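Local coordinates for cerato-platanin-like protein (Moniliophthora perniciosa, PDB 3SUL) that is of unknown function but, as a secreted fungal member of the cerato-platanin family, probably acts outside the cell, at residues Y64-S69 with I108-T113. Residues are numbered along the deposited sequence; the frame is centred on the assembly and turned at random.
Sequences YQITWS and IDVTAT
Thr67 and Thr111 face each other as an antiparallel hydrogen-bonded pair, and their two backbone bonds illustrate how neighbouring antiparallel strands satisfy each other's peptides. Thr67 N donates to Thr111 O at 2.7 Å, and Thr111 N returns a nearly straight bond (178° at the hydrogen) to Thr67 O. Gln65 and Thr113 repeat the exchange: Gln65 N donates to Thr113 O at 2.7 Å, though Thr113 N reaches Gln65 O at a more bent 148°. Between these pairs lie Ile66 and Ala112, a non-hydrogen-bonded pair; each brings a CA-H to a carbonyl that already accepts an N-H, Ile66 CA to Thr111 O and Ala112 CA to Gln65 O. The backbone of Ile66 is hydrogen-bonded to Ile75 on strand 73-80, and the hydroxyl of Thr67 to that of Thr74. On the buried face, Ile66 CG2 presses tightly on Val110 CG2 at 3.4 Å.

Past Thr67 the direct bonding gives way to water. One water accepts from Ser69 N and donates to Asp109 O; another accepts from Trp68 NE1 at 3.1 Å and, weakly, from Asp109 N. Trp68 CG stands anti to the backbone N (chi1 -170°), a start that lets the indole reach Ile108, whose CD1 makes a CH-pi contact over the five-membered ring. Asp109 O lies at the ring edge, 3.0 Å from Trp68 CD1, but NE1 gives its hydrogen to the water instead. An alanine here would remove the indole and would probably leave Ile108 less covered and that water without its NE1 donor. Strand 107-115 also pairs with strand 4-8; the contact joins adjacent antiparallel strands of the double-psi beta-barrel of the cerato-platanin family.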
ATOM      1  N   TYR A  64      -2.437  -5.862   3.410  1.00 12.79           N
ATOM      2  CA  TYR A  64      -3.524  -5.328   4.215  1.00 14.74           C
ATOM      3  C   TYR A  64      -4.793  -5.374   3.421  1.00 12.88           C
ATOM      4  O   TYR A  64      -4.822  -5.019   2.216  1.00 14.45           O
ATOM      5  CB  TYR A  64      -3.277  -3.896   4.650  1.00 16.61           C
ATOM      6  CG  TYR A  64      -2.077  -3.898   5.533  1.00 22.63           C
ATOM      7  CD1 TYR A  64      -2.182  -3.977   6.957  1.00 28.60           C
ATOM      8  CD2 TYR A  64      -0.824  -3.889   4.951  1.00 29.34           C
ATOM      9  CE1 TYR A  64      -1.019  -4.014   7.748  1.00 28.53           C
ATOM     10  CE2 TYR A  64       0.307  -3.932   5.719  1.00 30.69           C
ATOM     11  CZ  TYR A  64       0.226  -3.986   7.104  1.00 31.81           C
ATOM     12  OH  TYR A  64       1.458  -4.025   7.783  1.00 33.99           O
ATOM     13  N   GLN A  65      -5.824  -5.881   4.070  1.00 13.25           N
ATOM     14  CA  GLN A  65      -7.105  -5.818   3.430  1.00 14.83           C
ATOM     15  C   GLN A  65      -7.703  -4.564   4.020  1.00 15.20           C
ATOM     16  O   GLN A  65      -7.841  -4.454   5.250  1.00 17.58           O
ATOM     17  CB  GLN A  65      -7.811  -7.115   3.777  1.00 15.99           C
ATOM     18  CG  GLN A  65      -9.204  -7.135   3.384  1.00 19.36           C
ATOM     19  CD  GLN A  65     -10.001  -8.129   4.245  1.00 22.37           C
ATOM     20  OE1 GLN A  65      -9.813  -9.318   4.133  1.00 26.36           O
ATOM     21  NE2 GLN A  65     -10.842  -7.615   5.139  1.00 27.92           N
ATOM     22  N   ILE A  66      -8.049  -3.592   3.148  1.00 16.41           N
ATOM     23  CA  ILE A  66      -8.476  -2.247   3.581  1.00 16.05           C
ATOM     24  C   ILE A  66      -9.860  -1.970   3.064  1.00 17.13           C
ATOM     25  O   ILE A  66     -10.112  -2.105   1.880  1.00 16.72           O
ATOM     26  CB  ILE A  66      -7.607  -1.173   3.021  1.00 16.85           C
ATOM     27  CG1 ILE A  66      -6.136  -1.467   3.319  1.00 17.90           C
ATOM     28  CG2 ILE A  66      -8.146   0.231   3.465  1.00 14.98           C
ATOM     29  CD1 ILE A  66      -5.168  -0.358   2.888  1.00 16.82           C
ATOM     30  N   THR A  67     -10.738  -1.511   3.949  1.00 17.81           N
ATOM     31  CA  THR A  67     -12.140  -1.251   3.617  1.00 18.70           C
ATOM     32  C   THR A  67     -12.554   0.180   3.973  1.00 17.67           C
ATOM     33  O   THR A  67     -12.142   0.697   4.961  1.00 19.85           O
ATOM     34  CB  THR A  67     -13.075  -2.288   4.319  1.00 17.97           C
ATOM     35  OG1 THR A  67     -12.637  -3.626   4.032  1.00 16.33           O
ATOM     36  CG2 THR A  67     -14.548  -2.041   3.943  1.00 20.36           C
ATOM     37  N   TRP A  68     -13.318   0.805   3.092  1.00 18.82           N
ATOM     38  CA  TRP A  68     -13.855   2.099   3.358  1.00 20.68           C
ATOM     39  C   TRP A  68     -15.324   1.978   3.586  1.00 19.16           C
ATOM     40  O   TRP A  68     -16.047   1.523   2.680  1.00 21.60           O
ATOM     41  CB  TRP A  68     -13.678   2.996   2.148  1.00 21.88           C
ATOM     42  CG  TRP A  68     -14.003   4.404   2.471  1.00 23.04           C
ATOM     43  CD1 TRP A  68     -13.652   5.043   3.592  1.00 23.83           C
ATOM     44  CD2 TRP A  68     -14.766   5.323   1.690  1.00 26.03           C
ATOM     45  NE1 TRP A  68     -14.107   6.321   3.562  1.00 27.06           N
ATOM     46  CE2 TRP A  68     -14.808   6.521   2.406  1.00 27.86           C
ATOM     47  CE3 TRP A  68     -15.424   5.246   0.459  1.00 27.78           C
ATOM     48  CZ2 TRP A  68     -15.472   7.656   1.937  1.00 25.84           C
ATOM     49  CZ3 TRP A  68     -16.090   6.378  -0.018  1.00 30.70           C
ATOM     50  CH2 TRP A  68     -16.116   7.558   0.731  1.00 30.94           C
ATOM     51  N   SER A  69     -15.730   2.417   4.770  1.00 20.09           N
ATOM     52  CA  SER A  69     -17.166   2.469   5.104  1.00 22.91           C
ATOM     53  C   SER A  69     -18.030   3.289   4.161  1.00 23.68           C
ATOM     54  O   SER A  69     -19.239   3.032   4.087  1.00 22.58           O
ATOM     55  CB  SER A  69     -17.370   2.989   6.516  1.00 23.44           C
ATOM     56  OG  SER A  69     -16.925   2.057   7.451  1.00 24.34           O
ATOM     57  N   ILE A 108      -9.464   9.873   3.480  1.00 29.07           N
ATOM     58  CA  ILE A 108     -10.614   9.214   4.075  1.00 28.82           C
ATOM     59  C   ILE A 108     -10.130   8.475   5.322  1.00 29.80           C
ATOM     60  O   ILE A 108      -8.903   8.320   5.547  1.00 31.18           O
ATOM     61  CB  ILE A 108     -11.256   8.245   3.098  1.00 27.50           C
ATOM     62  CG1 ILE A 108     -10.257   7.127   2.685  1.00 27.62           C
ATOM     63  CG2 ILE A 108     -11.798   9.027   1.886  1.00 26.57           C
ATOM     64  CD1 ILE A 108     -10.860   6.123   1.723  1.00 29.96           C
ATOM     65  N   ASP A 109     -11.068   8.056   6.163  1.00 30.55           N
ATOM     66  CA  ASP A 109     -10.727   7.097   7.227  1.00 29.39           C
ATOM     67  C   ASP A 109     -11.195   5.719   6.782  1.00 29.25           C
ATOM     68  O   ASP A 109     -12.318   5.555   6.249  1.00 27.87           O
ATOM     69  CB  ASP A 109     -11.412   7.436   8.553  1.00 32.64           C
ATOM     70  CG  ASP A 109     -10.530   8.309   9.455  1.00 35.78           C
ATOM     71  OD1 ASP A 109     -10.072   7.820  10.533  1.00 40.89           O
ATOM     72  OD2 ASP A 109     -10.280   9.472   9.069  1.00 41.64           O
ATOM     73  N   VAL A 110     -10.342   4.727   6.995  1.00 26.03           N
ATOM     74  CA  VAL A 110     -10.618   3.389   6.469  1.00 25.36           C
ATOM     75  C   VAL A 110     -10.315   2.452   7.594  1.00 24.00           C
ATOM     76  O   VAL A 110      -9.790   2.855   8.609  1.00 26.81           O
ATOM     77  CB  VAL A 110      -9.712   2.951   5.276  1.00 23.21           C
ATOM     78  CG1 VAL A 110      -9.855   3.860   4.026  1.00 24.21           C
ATOM     79  CG2 VAL A 110      -8.259   2.681   5.751  1.00 26.01           C
ATOM     80  N   THR A 111     -10.704   1.202   7.399  1.00 25.48           N
ATOM     81  CA  THR A 111     -10.485   0.116   8.298  1.00 23.07           C
ATOM     82  C   THR A 111      -9.573  -0.885   7.589  1.00 23.31           C
ATOM     83  O   THR A 111      -9.781  -1.157   6.434  1.00 24.08           O
ATOM     84  CB  THR A 111     -11.873  -0.433   8.772  1.00 24.76           C
ATOM     85  OG1 THR A 111     -11.707  -1.577   9.591  1.00 23.78           O
ATOM     86  CG2 THR A 111     -12.784  -0.755   7.607  1.00 26.82           C
ATOM     87  N   ALA A 112      -8.562  -1.424   8.262  1.00 22.73           N
ATOM     88  CA  ALA A 112      -7.575  -2.317   7.654  1.00 23.68           C
ATOM     89  C   ALA A 112      -7.180  -3.461   8.549  1.00 25.08           C
ATOM     90  O   ALA A 112      -7.132  -3.284   9.772  1.00 27.04           O
ATOM     91  CB  ALA A 112      -6.317  -1.568   7.249  1.00 23.35           C
ATOM     92  N   THR A 113      -6.861  -4.605   7.934  1.00 22.02           N
ATOM     93  CA  THR A 113      -6.540  -5.871   8.548  1.00 21.65           C
ATOM     94  C   THR A 113      -5.396  -6.530   7.846  1.00 21.20           C
ATOM     95  O   THR A 113      -5.409  -6.714   6.644  1.00 21.61           O
ATOM     96  CB  THR A 113      -7.779  -6.836   8.536  1.00 20.95           C
ATOM     97  OG1 THR A 113      -8.741  -6.245   9.387  1.00 25.18           O
ATOM     98  CG2 THR A 113      -7.432  -8.297   8.993  1.00 23.21           C
TER
HETATM   99  O   HOH W   1     -14.210   8.940   5.222  1.00 26.42           O
HETATM  100  O   HOH W   2     -14.185   3.056   7.098  1.00 28.43           O